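PDB 3E13: putative iron-uptake ABC transport system,periplasmic iron-binding protein from Campylobacter jejuni, which binds ferric iron in the periplasm and probably delivers it to an ABC transporter for uptake into the cell. Local coordinates for residues F97-R102 against S236-T241; E159-A164 against D313-R318; I201-N206 against D268-F273; S2-Y7 against D248-F253; V135-T140 against G177-Q182. All coordinates share one frame; numbering follows the deposited sequence.

Interaction 1. Residues F97-R102 against S236-T241; sequences FAITKR and SGIAMT
The Phe97 ring meets Ile238 at its edge: the carbonyl oxygen of Ile238 lies in the ring plane, 3.7 Å from CD1 of Phe97. The second flat group, the guanidinium of Arg102, has CB of Ser236 over one face, and NE comes within 4.0 Å of that carbon. Between these two groups the strands run antiparallel, with a classic beta bulge that sets Ile99 and Thr100 together against Ser236. Phe97 and Ile238 form a hydrogen-bonded pair, the N-H of each bonded to the carbonyl of the other. Beyond the non-hydrogen-bonded pair Ala98 and Gly237, the Ser236 oxygen takes a nearly straight bond from Ile99 N (2.8 Å, 166°) and a weak one from Thr100 N at 3.4 Å. Ser236 N returns a bond to Thr100 O at 3.2 Å from above the carbonyl plane. Ile99 CG1, between the backbone N and the carbonyl carbon (chi1 62°), lies 3.6 Å from Ser236 OG, while its CG2 packs 3.7 Å from CG2 of Ile238. Thr100 OG1 touches Ser236 CB but is hydrogen-bonded to Glu272, which also forms a salt bridge with Arg102 NH2; Ser236 OG is bonded to Thr58 O. Arg102 NH2 is hydrogen-bonded to the iron ligand Tyr12 as well. The guanidinium, its charge partly balanced by Glu272, would be expected to favour the phenolate form of the ligand beside it.

Interaction 2. Residues E159-A164 against D313-R318; sequences EAKAWA and DEVGFR
Val315 packs against Lys161 and Ala164 at the point where helix 305-315 ends in a Schellman motif. Gly316 has positive phi (108°) there, and the chain leaves the helix to bring Phe317 back toward helix 157-170. The tight part is apolar. Val315 divides its two methyls between neighbouring turns of the opposing helix: CG1, anti to the carbonyl carbon, lies 3.7 Å from CG of Lys161, and CG2 lies 3.9 Å from CB of Ala164. The valine and lysine side chains slide past each other in opposite directions, the valine resting on the aliphatic stem of the lysine. Ile311, one turn earlier in helix 305-315, touches the same lysine and alanine, and Phe317 also meets Tyr312 edge-to-face.

The solvent side is looser. Lys161 is extended throughout, its CG anti to the backbone N (chi1 -175°), and it crosses Glu314 at about a right angle. Both residues are exposed, and the salt bridge from NZ of Lys161 to OE1 of Glu314 is long at 3.8 Å; no hydrogen bond joins the two segments. This corner lies away from the iron site and ties the C-terminal end of the modelled chain to helix 157-170. On the buried side, the carbonyl oxygen of Ala164 sits at the edge of the Phe317 ring, near its plane, 3.4 Å from CE2.

Interaction 3. Residues I201-N206 against D268-F273; sequences IGLLKN and DSNYEF
Gly202 and Tyr271 bring their CA atoms to 5.4 Å, with Tyr271 leaving the helical path at positive phi (63°). The end of helix 198-205 packs here on the loop that links helix 260-268 to strand 273-274; with no side chain at Gly202, the Tyr271 ring lies against the helix backbone. Its CG, anti to the carbonyl carbon (chi1 -53°), points the ring from loop to helix. Gly202 C covers one face, 3.5 Å from Tyr271 CD2, and Gly202 CA makes an off-centre CH-pi contact. Asp268 C lies toward the rim of the opposite face. At the ring edge, in plane, Leu203 CD2 comes within 3.9 Å of Tyr271 CD2; the same methyl reaches Asn270 OD1. The amide of Asn206 is almost parallel to the ring, their planes 7° apart, with Asn206 ND2 3.4 Å from Tyr271 CZ. A bond from ND2 to Gly202 O (2.9 Å) fixes that amide; Asn206 N bonds the same oxygen.

Asn270 gives its ND2 to Glu272 OE1 from above the carboxylate plane; Glu272 also forms salt bridges with Arg10 and Arg102. Asn270 touches the iron ligand Tyr12 and Tyr271 touches Tyr199, which puts the loop directly behind the metal ligands. One water lies 3.0 Å from Tyr271 OH and gives a weak bond to Asn206 OD1.

Interaction 4. Residues S2-Y7 against D248-F253; sequences SELNIY and DAAKKF
Ala249 opens the contact in helix 247-257, directing its CB at strand 3-8, where Leu4 CD1 lies 4.0 Å away. Ala250 follows and meets the same methyl, both with its CB and through the backbone, its N being 3.6 Å from Leu4 CD1. That branch thus rests on the helix backbone between two small residues. One turn after Ala249 comes Phe253, with CG anti to the backbone N (chi1 -172°), and it receives two side chains from the strand. Leu4 turns its other methyl, CD2, to CB of Phe253 at 3.6 Å, so the leucine straddles the helix surface with a branch on each turn. Ile6, two residues along the strand and on the same side of it, lays CD1 over one face of the Phe253 ring, 3.8 Å from the centroid and 17° off the normal, a CH-pi contact. Both strand side chains cross the phenylalanine at about a right angle.

The axes of strand 3-7 and helix 248-253 approach to 8.4 Å, at a crossing angle of -62°. The helix covers one side of the mixed sheet, a layered alpha/beta packing in which Ile55 and Ile57 of the adjacent strand 55-58 continue the apolar surface, and Phe22 of helix 14-26 meets the Phe253 ring edge-to-face.

Interaction 5. Residues V135-T140 against G177-Q182; sequences VMRSAT and GGDRDQ
Arg137 CB starts against Gly177, 3.4 Å from its carbonyl oxygen, and near the side chain of Gln182. CG lies between the backbone N and the carbonyl carbon (chi1 74°), and the chain then runs on to CD, which passes 3.2 Å from Asp179 OD1. A bend at chi3 (-62°) follows. NE and CZ come over Gly178, whose CA sits above the centre of the guanidinium face, 3.6 Å from CZ; the absence of a side chain there lets the flat group lie close to the backbone. At the tip NH1 forms a salt bridge and hydrogen bond with Asp179 OD1, 2.9 Å long at 151°, meeting the oxygen from above the carboxylate plane.

Gly178 is the N-cap of helix 179-188, and its N-H is held by the anti lone pair of Asp181 OD2. The other carboxylate oxygen of Asp179, OD2, pairs with Arg104, and both Arg137 and Asp179 touch the iron ligand Tyr143, while Asp179 also touches Tyr200. Farther back, Val135 CB packs against CG of Gln182 at 3.9 Å, the two side chains sliding past each other in opposite directions. A water accepts from Ser138 N and donates to Gly177 O, 2.7 Å away.

How the interactions relate
Interactions 1, 3 and 5 lie around the ferric ion, while interactions 2 and 4 sit toward the two ends of the molecule, their centres 39 Å apart. Interactions 1 and 4 touch where Ile238 packs on Phe253, strand 233-241 and helix 247-257 being successive elements of the chain. Glu272 of interaction 3 reaches Thr100 and Arg102 of interaction 1. Interaction 5 meets interaction 3 through Arg180 and Leu204, and interaction 2 through Ala139 and Phe317. Along the chain, 2-7 comes first and 313-318 last; interaction 5 closes before interaction 3 opens. Strands 97-109 and 233-241 pass through the middle, consistent with the hinge of a two-lobed periplasmic binding protein.

Interaction 1. Residues F97-R102 against S236-T241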
# COMPACT_ATOMS: atom_id res chain seq x y z
N PHE A 97 -11.89 5.81 2.45
CA PHE A 97 -11.97 5.02 3.72
C PHE A 97 -10.94 3.89 3.65
O PHE A 97 -10.88 3.17 2.64
CB PHE A 97 -13.33 4.40 3.85
CG PHE A 97 -14.43 5.42 3.91
CD1 PHE A 97 -15.00 5.87 2.72
CD2 PHE A 97 -14.90 5.90 5.12
CE1 PHE A 97 -15.99 6.87 2.74
CE2 PHE A 97 -15.96 6.85 5.13
CZ PHE A 97 -16.46 7.35 3.92
N ALA A 98 -10.14 3.70 4.69
CA ALA A 98 -9.15 2.62 4.66
C ALA A 98 -9.87 1.28 4.87
O ALA A 98 -10.84 1.20 5.69
CB ALA A 98 -8.13 2.79 5.75
N ILE A 99 -9.39 0.26 4.20
CA ILE A 99 -9.83 -1.13 4.42
C ILE A 99 -8.73 -1.98 5.09
O ILE A 99 -9.04 -2.99 5.72
CB ILE A 99 -10.35 -1.81 3.15
CG1 ILE A 99 -9.30 -1.93 2.06
CG2 ILE A 99 -11.52 -1.04 2.64
CD1 ILE A 99 -9.69 -2.90 0.95
N THR A 100 -7.47 -1.61 4.95
CA THR A 100 -6.34 -2.26 5.62
C THR A 100 -5.23 -1.26 5.87
O THR A 100 -5.18 -0.19 5.24
CB THR A 100 -5.70 -3.39 4.79
OG1 THR A 100 -5.10 -2.82 3.61
CG2 THR A 100 -6.63 -4.41 4.32
N LYS A 101 -4.29 -1.64 6.73
CA LYS A 101 -3.01 -0.99 6.87
C LYS A 101 -1.90 -1.95 6.41
O LYS A 101 -2.03 -3.18 6.46
CB LYS A 101 -2.71 -0.58 8.33
CG LYS A 101 -3.58 0.55 8.82
CD LYS A 101 -3.70 0.56 10.38
CE LYS A 101 -2.43 1.07 11.03
NZ LYS A 101 -2.49 0.92 12.56
N ARG A 102 -0.81 -1.35 5.98
CA ARG A 102 0.42 -2.08 5.61
C ARG A 102 1.63 -1.20 5.95
O ARG A 102 1.51 -0.02 6.03
CB ARG A 102 0.39 -2.48 4.12
CG ARG A 102 0.14 -1.30 3.16
CD ARG A 102 -1.35 -1.14 2.73
NE ARG A 102 -1.84 -2.30 2.01
CZ ARG A 102 -1.52 -2.69 0.78
NH1 ARG A 102 -0.67 -1.99 0.05
NH2 ARG A 102 -2.09 -3.75 0.24
N SER A 236 -4.60 0.46 2.16
CA SER A 236 -5.41 0.16 1.02
C SER A 236 -6.77 0.77 1.42
O SER A 236 -7.17 0.79 2.60
CB SER A 236 -5.51 -1.32 0.75
OG SER A 236 -6.52 -1.65 -0.17
N GLY A 237 -7.49 1.30 0.45
CA GLY A 237 -8.74 1.93 0.76
C GLY A 237 -9.69 2.02 -0.38
O GLY A 237 -9.43 1.52 -1.47
N ILE A 238 -10.82 2.66 -0.12
CA ILE A 238 -11.98 2.51 -1.01
C ILE A 238 -12.82 3.77 -0.99
O ILE A 238 -12.87 4.50 -0.01
CB ILE A 238 -12.84 1.26 -0.61
CG1 ILE A 238 -13.91 0.90 -1.66
CG2 ILE A 238 -13.48 1.45 0.75
CD1 ILE A 238 -14.46 -0.48 -1.54
N ALA A 239 -13.42 4.06 -2.13
CA ALA A 239 -14.25 5.23 -2.35
C ALA A 239 -15.38 4.92 -3.35
O ALA A 239 -15.19 4.06 -4.24
CB ALA A 239 -13.43 6.36 -2.98
N MET A 240 -16.51 5.60 -3.18
CA MET A 240 -17.56 5.67 -4.19
C MET A 240 -17.23 6.75 -5.19
O MET A 240 -16.85 7.83 -4.82
CB MET A 240 -18.90 5.95 -3.52
CG MET A 240 -20.09 5.76 -4.52
SD MET A 240 -21.68 6.00 -3.75
CE MET A 240 -21.67 7.58 -3.48
N THR A 241 -17.39 6.45 -6.46
CA THR A 241 -17.17 7.45 -7.50
C THR A 241 -18.38 8.37 -7.67
O THR A 241 -19.53 7.96 -7.46
CB THR A 241 -16.85 6.80 -8.83
OG1 THR A 241 -17.86 5.83 -9.15
CG2 THR A 241 -15.57 6.03 -8.74

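Interaction 2. Residues E159-A164 against D313-R318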
# COMPACT_ATOMS: atom_id res chain seq x y z
N GLU A 159 15.69 17.28 2.43
CA GLU A 159 16.03 15.92 2.80
C GLU A 159 15.41 14.93 1.81
O GLU A 159 16.05 14.02 1.41
CB GLU A 159 15.51 15.58 4.20
CG GLU A 159 15.57 14.12 4.62
CD GLU A 159 16.95 13.51 4.57
OE1 GLU A 159 17.04 12.27 4.31
OE2 GLU A 159 17.94 14.26 4.75
N ALA A 160 14.16 15.15 1.41
CA ALA A 160 13.51 14.29 0.41
C ALA A 160 14.30 14.17 -0.88
O ALA A 160 14.46 13.06 -1.40
CB ALA A 160 12.07 14.74 0.12
N LYS A 161 14.80 15.28 -1.41
CA LYS A 161 15.51 15.24 -2.68
C LYS A 161 16.83 14.54 -2.48
O LYS A 161 17.23 13.73 -3.29
CB LYS A 161 15.73 16.64 -3.24
CG LYS A 161 16.35 16.62 -4.60
CD LYS A 161 16.45 18.03 -5.16
CE LYS A 161 17.25 18.02 -6.44
NZ LYS A 161 17.41 19.41 -6.98
N ALA A 162 17.53 14.85 -1.39
CA ALA A 162 18.79 14.18 -1.12
C ALA A 162 18.61 12.65 -0.95
O ALA A 162 19.44 11.86 -1.42
CB ALA A 162 19.42 14.77 0.08
N TRP A 163 17.52 12.26 -0.29
CA TRP A 163 17.17 10.86 -0.13
C TRP A 163 16.93 10.18 -1.45
O TRP A 163 17.52 9.13 -1.72
CB TRP A 163 15.95 10.71 0.76
CG TRP A 163 15.59 9.29 1.02
CD1 TRP A 163 16.12 8.46 1.99
CD2 TRP A 163 14.59 8.55 0.36
NE1 TRP A 163 15.50 7.24 1.94
CE2 TRP A 163 14.56 7.25 0.94
CE3 TRP A 163 13.73 8.82 -0.72
CZ2 TRP A 163 13.67 6.27 0.51
CZ3 TRP A 163 12.87 7.83 -1.14
CH2 TRP A 163 12.85 6.58 -0.55
N ALA A 164 16.12 10.79 -2.29
CA ALA A 164 15.78 10.23 -3.60
C ALA A 164 17.03 10.04 -4.46
O ALA A 164 17.21 9.00 -5.07
CB ALA A 164 14.73 11.09 -4.29
N ASP A 313 11.30 12.74 -10.37
CA ASP A 313 11.52 13.05 -11.80
C ASP A 313 12.85 13.84 -11.91
O ASP A 313 13.66 13.57 -12.79
CB ASP A 313 10.37 13.90 -12.40
CG ASP A 313 9.09 13.12 -12.74
OD1 ASP A 313 8.98 11.87 -12.59
OD2 ASP A 313 8.06 13.74 -13.17
N GLU A 314 13.07 14.78 -10.98
CA GLU A 314 14.23 15.70 -10.97
C GLU A 314 15.55 15.01 -10.77
O GLU A 314 16.53 15.38 -11.41
CB GLU A 314 14.12 16.74 -9.85
CG GLU A 314 13.07 17.80 -10.01
CD GLU A 314 12.83 18.62 -8.74
OE1 GLU A 314 13.73 18.71 -7.85
OE2 GLU A 314 11.71 19.15 -8.60
N VAL A 315 15.59 13.99 -9.89
CA VAL A 315 16.83 13.30 -9.59
C VAL A 315 17.17 12.18 -10.60
O VAL A 315 18.26 11.63 -10.54
CB VAL A 315 16.87 12.78 -8.11
CG1 VAL A 315 16.53 13.91 -7.15
CG2 VAL A 315 16.00 11.53 -7.91
N GLY A 316 16.27 11.86 -11.51
CA GLY A 316 16.56 10.93 -12.59
C GLY A 316 15.93 9.56 -12.53
O GLY A 316 16.39 8.65 -13.22
N PHE A 317 14.91 9.36 -11.70
CA PHE A 317 14.09 8.14 -11.86
C PHE A 317 13.21 8.13 -13.11
O PHE A 317 13.07 9.16 -13.81
CB PHE A 317 13.16 7.98 -10.67
CG PHE A 317 13.83 7.45 -9.44
CD1 PHE A 317 13.86 6.08 -9.18
CD2 PHE A 317 14.39 8.31 -8.53
CE1 PHE A 317 14.45 5.59 -8.03
CE2 PHE A 317 14.99 7.81 -7.33
CZ PHE A 317 15.02 6.49 -7.08
N ARG A 318 12.68 6.94 -13.39
CA ARG A 318 11.35 6.68 -13.97
C ARG A 318 11.40 5.93 -15.28
O ARG A 318 10.77 4.89 -15.33
CB ARG A 318 10.40 7.90 -14.06
CG ARG A 318 10.38 8.52 -15.46
CD ARG A 318 9.50 9.71 -15.60
NE ARG A 318 8.14 9.43 -15.14
CZ ARG A 318 7.27 8.68 -15.79
NH1 ARG A 318 7.61 8.07 -16.92
NH2 ARG A 318 6.04 8.52 -15.31

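Interaction 3. Residues I201-N206 against D268-F273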
# COMPACT_ATOMS: atom_id res chain seq x y z
N ILE A 201 5.73 -10.41 2.51
CA ILE A 201 6.51 -11.46 3.18
C ILE A 201 5.57 -12.59 3.59
O ILE A 201 5.89 -13.76 3.41
CB ILE A 201 7.30 -10.91 4.42
CG1 ILE A 201 8.28 -9.85 3.93
CG2 ILE A 201 7.96 -12.04 5.20
CD1 ILE A 201 8.97 -9.11 5.02
N GLY A 202 4.38 -12.25 4.09
CA GLY A 202 3.39 -13.26 4.34
C GLY A 202 2.85 -14.00 3.16
O GLY A 202 2.65 -15.21 3.22
N LEU A 203 2.59 -13.28 2.07
CA LEU A 203 2.08 -13.90 0.87
C LEU A 203 3.10 -14.91 0.36
O LEU A 203 2.75 -16.01 -0.05
CB LEU A 203 1.80 -12.86 -0.22
CG LEU A 203 0.49 -12.11 -0.07
CD1 LEU A 203 0.41 -10.93 -1.03
CD2 LEU A 203 -0.67 -13.00 -0.24
N LEU A 204 4.36 -14.52 0.36
CA LEU A 204 5.42 -15.38 -0.13
C LEU A 204 5.55 -16.63 0.73
O LEU A 204 5.62 -17.74 0.24
CB LEU A 204 6.74 -14.62 -0.26
CG LEU A 204 6.83 -13.53 -1.34
CD1 LEU A 204 8.02 -12.63 -1.09
CD2 LEU A 204 6.88 -14.16 -2.72
N LYS A 205 5.69 -16.43 2.05
CA LYS A 205 5.84 -17.57 2.96
C LYS A 205 4.73 -18.60 2.94
O LYS A 205 4.96 -19.75 3.26
CB LYS A 205 6.03 -17.06 4.40
CG LYS A 205 7.31 -16.39 4.68
CD LYS A 205 7.36 -15.79 6.09
CE LYS A 205 7.49 -16.82 7.17
NZ LYS A 205 8.81 -17.53 7.09
N ASN A 206 3.52 -18.17 2.61
CA ASN A 206 2.34 -19.02 2.53
C ASN A 206 1.86 -19.39 1.11
O ASN A 206 0.78 -19.99 0.97
CB ASN A 206 1.22 -18.37 3.29
CG ASN A 206 1.50 -18.31 4.77
OD1 ASN A 206 1.28 -19.31 5.50
ND2 ASN A 206 1.97 -17.16 5.26
N ASP A 268 -5.76 -13.01 7.24
CA ASP A 268 -5.47 -14.43 7.14
C ASP A 268 -4.97 -14.89 5.77
O ASP A 268 -4.13 -15.82 5.69
CB ASP A 268 -6.66 -15.26 7.54
CG ASP A 268 -6.86 -15.33 9.04
OD1 ASP A 268 -6.21 -14.61 9.89
OD2 ASP A 268 -7.76 -16.08 9.47
N SER A 269 -5.54 -14.30 4.73
CA SER A 269 -5.27 -14.69 3.36
C SER A 269 -4.39 -13.70 2.59
O SER A 269 -3.73 -14.12 1.65
CB SER A 269 -6.58 -14.95 2.60
OG SER A 269 -7.24 -16.09 3.18
N ASN A 270 -4.37 -12.44 3.00
CA ASN A 270 -3.52 -11.43 2.36
C ASN A 270 -2.45 -10.82 3.23
O ASN A 270 -1.66 -10.03 2.73
CB ASN A 270 -4.35 -10.33 1.65
CG ASN A 270 -3.69 -9.86 0.37
OD1 ASN A 270 -3.32 -10.71 -0.47
ND2 ASN A 270 -3.53 -8.55 0.21
N TYR A 271 -2.40 -11.21 4.51
CA TYR A 271 -1.35 -10.83 5.42
C TYR A 271 -1.21 -9.35 5.69
O TYR A 271 -0.18 -8.91 6.13
CB TYR A 271 -0.02 -11.50 4.98
CG TYR A 271 -0.29 -13.00 4.83
CD1 TYR A 271 -0.46 -13.81 5.94
CD2 TYR A 271 -0.56 -13.55 3.59
CE1 TYR A 271 -0.80 -15.12 5.80
CE2 TYR A 271 -0.87 -14.87 3.44
CZ TYR A 271 -0.99 -15.65 4.56
OH TYR A 271 -1.36 -16.99 4.45
N GLU A 272 -2.32 -8.63 5.51
CA GLU A 272 -2.38 -7.21 5.82
C GLU A 272 -2.82 -7.02 7.25
O GLU A 272 -3.23 -7.98 7.92
CB GLU A 272 -3.30 -6.47 4.87
CG GLU A 272 -2.87 -6.55 3.40
CD GLU A 272 -3.88 -5.94 2.45
OE1 GLU A 272 -4.74 -6.70 1.96
OE2 GLU A 272 -3.78 -4.72 2.23
N PHE A 273 -2.69 -5.79 7.74
CA PHE A 273 -3.22 -5.44 9.08
C PHE A 273 -4.66 -4.99 8.93
O PHE A 273 -4.97 -4.08 8.15
CB PHE A 273 -2.40 -4.31 9.74
CG PHE A 273 -0.93 -4.63 9.90
CD1 PHE A 273 0.00 -3.97 9.16
CD2 PHE A 273 -0.50 -5.52 10.87
CE1 PHE A 273 1.38 -4.28 9.33
CE2 PHE A 273 0.85 -5.82 11.02
CZ PHE A 273 1.77 -5.17 10.25
O HOH W 1 -1.93 -19.25 6.36

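Interaction 4. Residues S2-Y7 against D248-F253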
# COMPACT_ATOMS: atom_id res chain seq x y z
N SER A 2 -28.28 -4.96 -8.27
CA SER A 2 -28.09 -5.85 -9.47
C SER A 2 -26.68 -5.94 -10.07
O SER A 2 -26.20 -7.04 -10.21
CB SER A 2 -29.12 -5.61 -10.55
OG SER A 2 -29.22 -6.79 -11.35
N GLU A 3 -26.04 -4.81 -10.45
CA GLU A 3 -24.62 -4.80 -10.85
C GLU A 3 -23.84 -3.79 -9.95
O GLU A 3 -24.41 -2.84 -9.37
CB GLU A 3 -24.46 -4.38 -12.32
CG GLU A 3 -24.49 -5.48 -13.39
CD GLU A 3 -23.91 -5.00 -14.72
OE1 GLU A 3 -24.10 -3.79 -14.99
OE2 GLU A 3 -23.26 -5.79 -15.48
N LEU A 4 -22.54 -4.01 -9.84
CA LEU A 4 -21.63 -3.10 -9.13
C LEU A 4 -20.31 -3.08 -9.88
O LEU A 4 -19.74 -4.10 -10.14
CB LEU A 4 -21.41 -3.54 -7.66
CG LEU A 4 -20.41 -2.63 -6.94
CD1 LEU A 4 -21.00 -1.26 -6.63
CD2 LEU A 4 -19.99 -3.34 -5.66
N ASN A 5 -19.88 -1.90 -10.32
CA ASN A 5 -18.69 -1.75 -11.13
C ASN A 5 -17.49 -1.24 -10.32
O ASN A 5 -17.53 -0.12 -9.82
CB ASN A 5 -19.03 -0.79 -12.27
CG ASN A 5 -20.13 -1.37 -13.20
OD1 ASN A 5 -20.03 -2.53 -13.61
ND2 ASN A 5 -21.15 -0.58 -13.50
N ILE A 6 -16.50 -2.10 -10.12
CA ILE A 6 -15.33 -1.79 -9.31
C ILE A 6 -14.11 -1.58 -10.20
O ILE A 6 -13.80 -2.45 -11.01
CB ILE A 6 -15.05 -2.94 -8.34
CG1 ILE A 6 -16.25 -3.10 -7.41
CG2 ILE A 6 -13.72 -2.72 -7.61
CD1 ILE A 6 -16.08 -4.14 -6.29
N TYR A 7 -13.47 -0.43 -10.06
CA TYR A 7 -12.17 -0.14 -10.63
C TYR A 7 -11.15 -0.28 -9.48
O TYR A 7 -11.21 0.48 -8.54
CB TYR A 7 -12.13 1.31 -11.16
CG TYR A 7 -12.77 1.55 -12.52
CD1 TYR A 7 -13.68 0.68 -13.07
CD2 TYR A 7 -12.56 2.73 -13.17
CE1 TYR A 7 -14.31 0.94 -14.33
CE2 TYR A 7 -13.16 3.01 -14.41
CZ TYR A 7 -14.05 2.13 -14.96
OH TYR A 7 -14.68 2.45 -16.16
N ASP A 248 -26.41 2.40 -3.87
CA ASP A 248 -26.77 1.51 -2.74
C ASP A 248 -25.81 0.30 -2.68
O ASP A 248 -25.30 -0.09 -1.62
CB ASP A 248 -28.23 1.06 -2.87
CG ASP A 248 -28.67 0.23 -1.67
OD1 ASP A 248 -28.95 -0.95 -1.86
OD2 ASP A 248 -28.70 0.70 -0.52
N ALA A 249 -25.56 -0.32 -3.82
CA ALA A 249 -24.66 -1.44 -3.90
C ALA A 249 -23.24 -1.00 -3.51
O ALA A 249 -22.52 -1.73 -2.86
CB ALA A 249 -24.67 -2.00 -5.31
N ALA A 250 -22.83 0.20 -3.91
CA ALA A 250 -21.52 0.68 -3.63
C ALA A 250 -21.30 0.82 -2.11
O ALA A 250 -20.31 0.36 -1.59
CB ALA A 250 -21.28 2.00 -4.33
N LYS A 251 -22.28 1.39 -1.44
CA LYS A 251 -22.24 1.60 -0.00
C LYS A 251 -22.25 0.27 0.71
O LYS A 251 -21.50 0.08 1.68
CB LYS A 251 -23.36 2.55 0.45
CG LYS A 251 -23.22 3.94 -0.12
CD LYS A 251 -24.32 4.89 0.25
CE LYS A 251 -24.28 6.11 -0.64
NZ LYS A 251 -25.53 6.99 -0.37
N LYS A 252 -23.04 -0.68 0.21
CA LYS A 252 -23.10 -2.03 0.77
C LYS A 252 -21.74 -2.71 0.67
O LYS A 252 -21.27 -3.36 1.62
CB LYS A 252 -24.17 -2.86 0.05
CG LYS A 252 -25.58 -2.59 0.53
CD LYS A 252 -26.57 -3.55 -0.19
CE LYS A 252 -27.95 -3.52 0.47
NZ LYS A 252 -28.33 -2.06 0.80
N PHE A 253 -21.10 -2.53 -0.47
CA PHE A 253 -19.79 -3.12 -0.69
C PHE A 253 -18.74 -2.52 0.24
O PHE A 253 -17.90 -3.27 0.78
CB PHE A 253 -19.33 -3.01 -2.18
CG PHE A 253 -18.11 -3.77 -2.45
CD1 PHE A 253 -18.15 -5.12 -2.70
CD2 PHE A 253 -16.88 -3.14 -2.39
CE1 PHE A 253 -16.97 -5.86 -2.89
CE2 PHE A 253 -15.71 -3.86 -2.60
CZ PHE A 253 -15.77 -5.21 -2.84

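Interaction 5. Residues V135-T140 against G177-Q182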
# COMPACT_ATOMS: atom_id res chain seq x y z
N VAL A 135 17.70 -2.45 -3.25
CA VAL A 135 16.77 -2.52 -4.37
C VAL A 135 15.41 -1.91 -3.96
O VAL A 135 14.95 -2.07 -2.83
CB VAL A 135 16.57 -3.97 -4.92
CG1 VAL A 135 17.84 -4.42 -5.68
CG2 VAL A 135 16.30 -4.97 -3.81
N MET A 136 14.78 -1.26 -4.92
CA MET A 136 13.48 -0.66 -4.76
C MET A 136 12.85 -0.63 -6.11
O MET A 136 13.53 -0.44 -7.12
CB MET A 136 13.59 0.76 -4.20
CG MET A 136 12.23 1.36 -3.83
SD MET A 136 12.39 2.97 -3.01
CE MET A 136 12.28 4.05 -4.38
N ARG A 137 11.54 -0.81 -6.14
CA ARG A 137 10.77 -0.69 -7.37
C ARG A 137 10.71 0.74 -7.88
O ARG A 137 11.17 1.71 -7.24
CB ARG A 137 9.39 -1.21 -7.14
CG ARG A 137 8.48 -0.33 -6.34
CD ARG A 137 7.22 -0.98 -5.95
NE ARG A 137 6.40 -1.38 -7.10
CZ ARG A 137 5.38 -2.23 -7.05
NH1 ARG A 137 5.03 -2.84 -5.91
NH2 ARG A 137 4.71 -2.51 -8.14
N SER A 138 10.09 0.88 -9.06
CA SER A 138 10.01 2.17 -9.72
C SER A 138 9.50 3.27 -8.82
O SER A 138 8.63 3.07 -7.99
CB SER A 138 9.08 2.08 -10.91
OG SER A 138 9.12 3.30 -11.65
N ALA A 139 10.06 4.45 -9.02
CA ALA A 139 9.55 5.69 -8.43
C ALA A 139 8.12 6.02 -8.83
O ALA A 139 7.44 6.79 -8.14
CB ALA A 139 10.47 6.85 -8.83
N THR A 140 7.68 5.50 -9.96
CA THR A 140 6.31 5.76 -10.38
C THR A 140 5.27 4.87 -9.66
O THR A 140 4.06 5.07 -9.80
CB THR A 140 6.18 5.54 -11.90
OG1 THR A 140 6.34 4.17 -12.21
CG2 THR A 140 7.25 6.27 -12.64
N GLY A 177 10.44 -4.89 -11.75
CA GLY A 177 9.22 -5.38 -11.16
C GLY A 177 8.91 -4.84 -9.78
O GLY A 177 9.38 -3.76 -9.39
N GLY A 178 8.06 -5.56 -9.05
CA GLY A 178 7.48 -5.04 -7.82
C GLY A 178 8.13 -5.68 -6.60
O GLY A 178 9.14 -6.38 -6.70
N ASP A 179 7.57 -5.36 -5.45
CA ASP A 179 8.07 -5.79 -4.17
C ASP A 179 8.54 -7.25 -4.10
O ASP A 179 9.56 -7.53 -3.49
CB ASP A 179 7.02 -5.56 -3.09
CG ASP A 179 6.80 -4.10 -2.73
OD1 ASP A 179 6.83 -3.22 -3.64
OD2 ASP A 179 6.47 -3.74 -1.56
N ARG A 180 7.74 -8.20 -4.64
CA ARG A 180 8.12 -9.60 -4.57
C ARG A 180 9.39 -9.88 -5.38
O ARG A 180 10.14 -10.82 -5.08
CB ARG A 180 6.98 -10.48 -5.02
CG ARG A 180 5.83 -10.50 -4.03
CD ARG A 180 4.66 -11.21 -4.50
NE ARG A 180 3.92 -10.29 -5.32
CZ ARG A 180 2.64 -10.36 -5.59
NH1 ARG A 180 1.90 -11.34 -5.08
NH2 ARG A 180 2.09 -9.41 -6.34
N ASP A 181 9.57 -9.13 -6.47
CA ASP A 181 10.79 -9.23 -7.25
C ASP A 181 12.03 -8.69 -6.51
O ASP A 181 13.10 -9.31 -6.53
CB ASP A 181 10.56 -8.57 -8.62
CG ASP A 181 9.35 -9.14 -9.32
OD1 ASP A 181 9.37 -10.35 -9.58
OD2 ASP A 181 8.34 -8.47 -9.64
N GLN A 182 11.89 -7.55 -5.83
CA GLN A 182 12.93 -7.03 -4.99
C GLN A 182 13.25 -8.06 -3.90
O GLN A 182 14.41 -8.29 -3.61
CB GLN A 182 12.52 -5.70 -4.35
CG GLN A 182 12.76 -4.49 -5.32
CD GLN A 182 11.57 -4.23 -6.21
OE1 GLN A 182 11.65 -4.17 -7.49
NE2 GLN A 182 10.47 -4.06 -5.60
O HOH W 2 9.54 -1.44 -10.77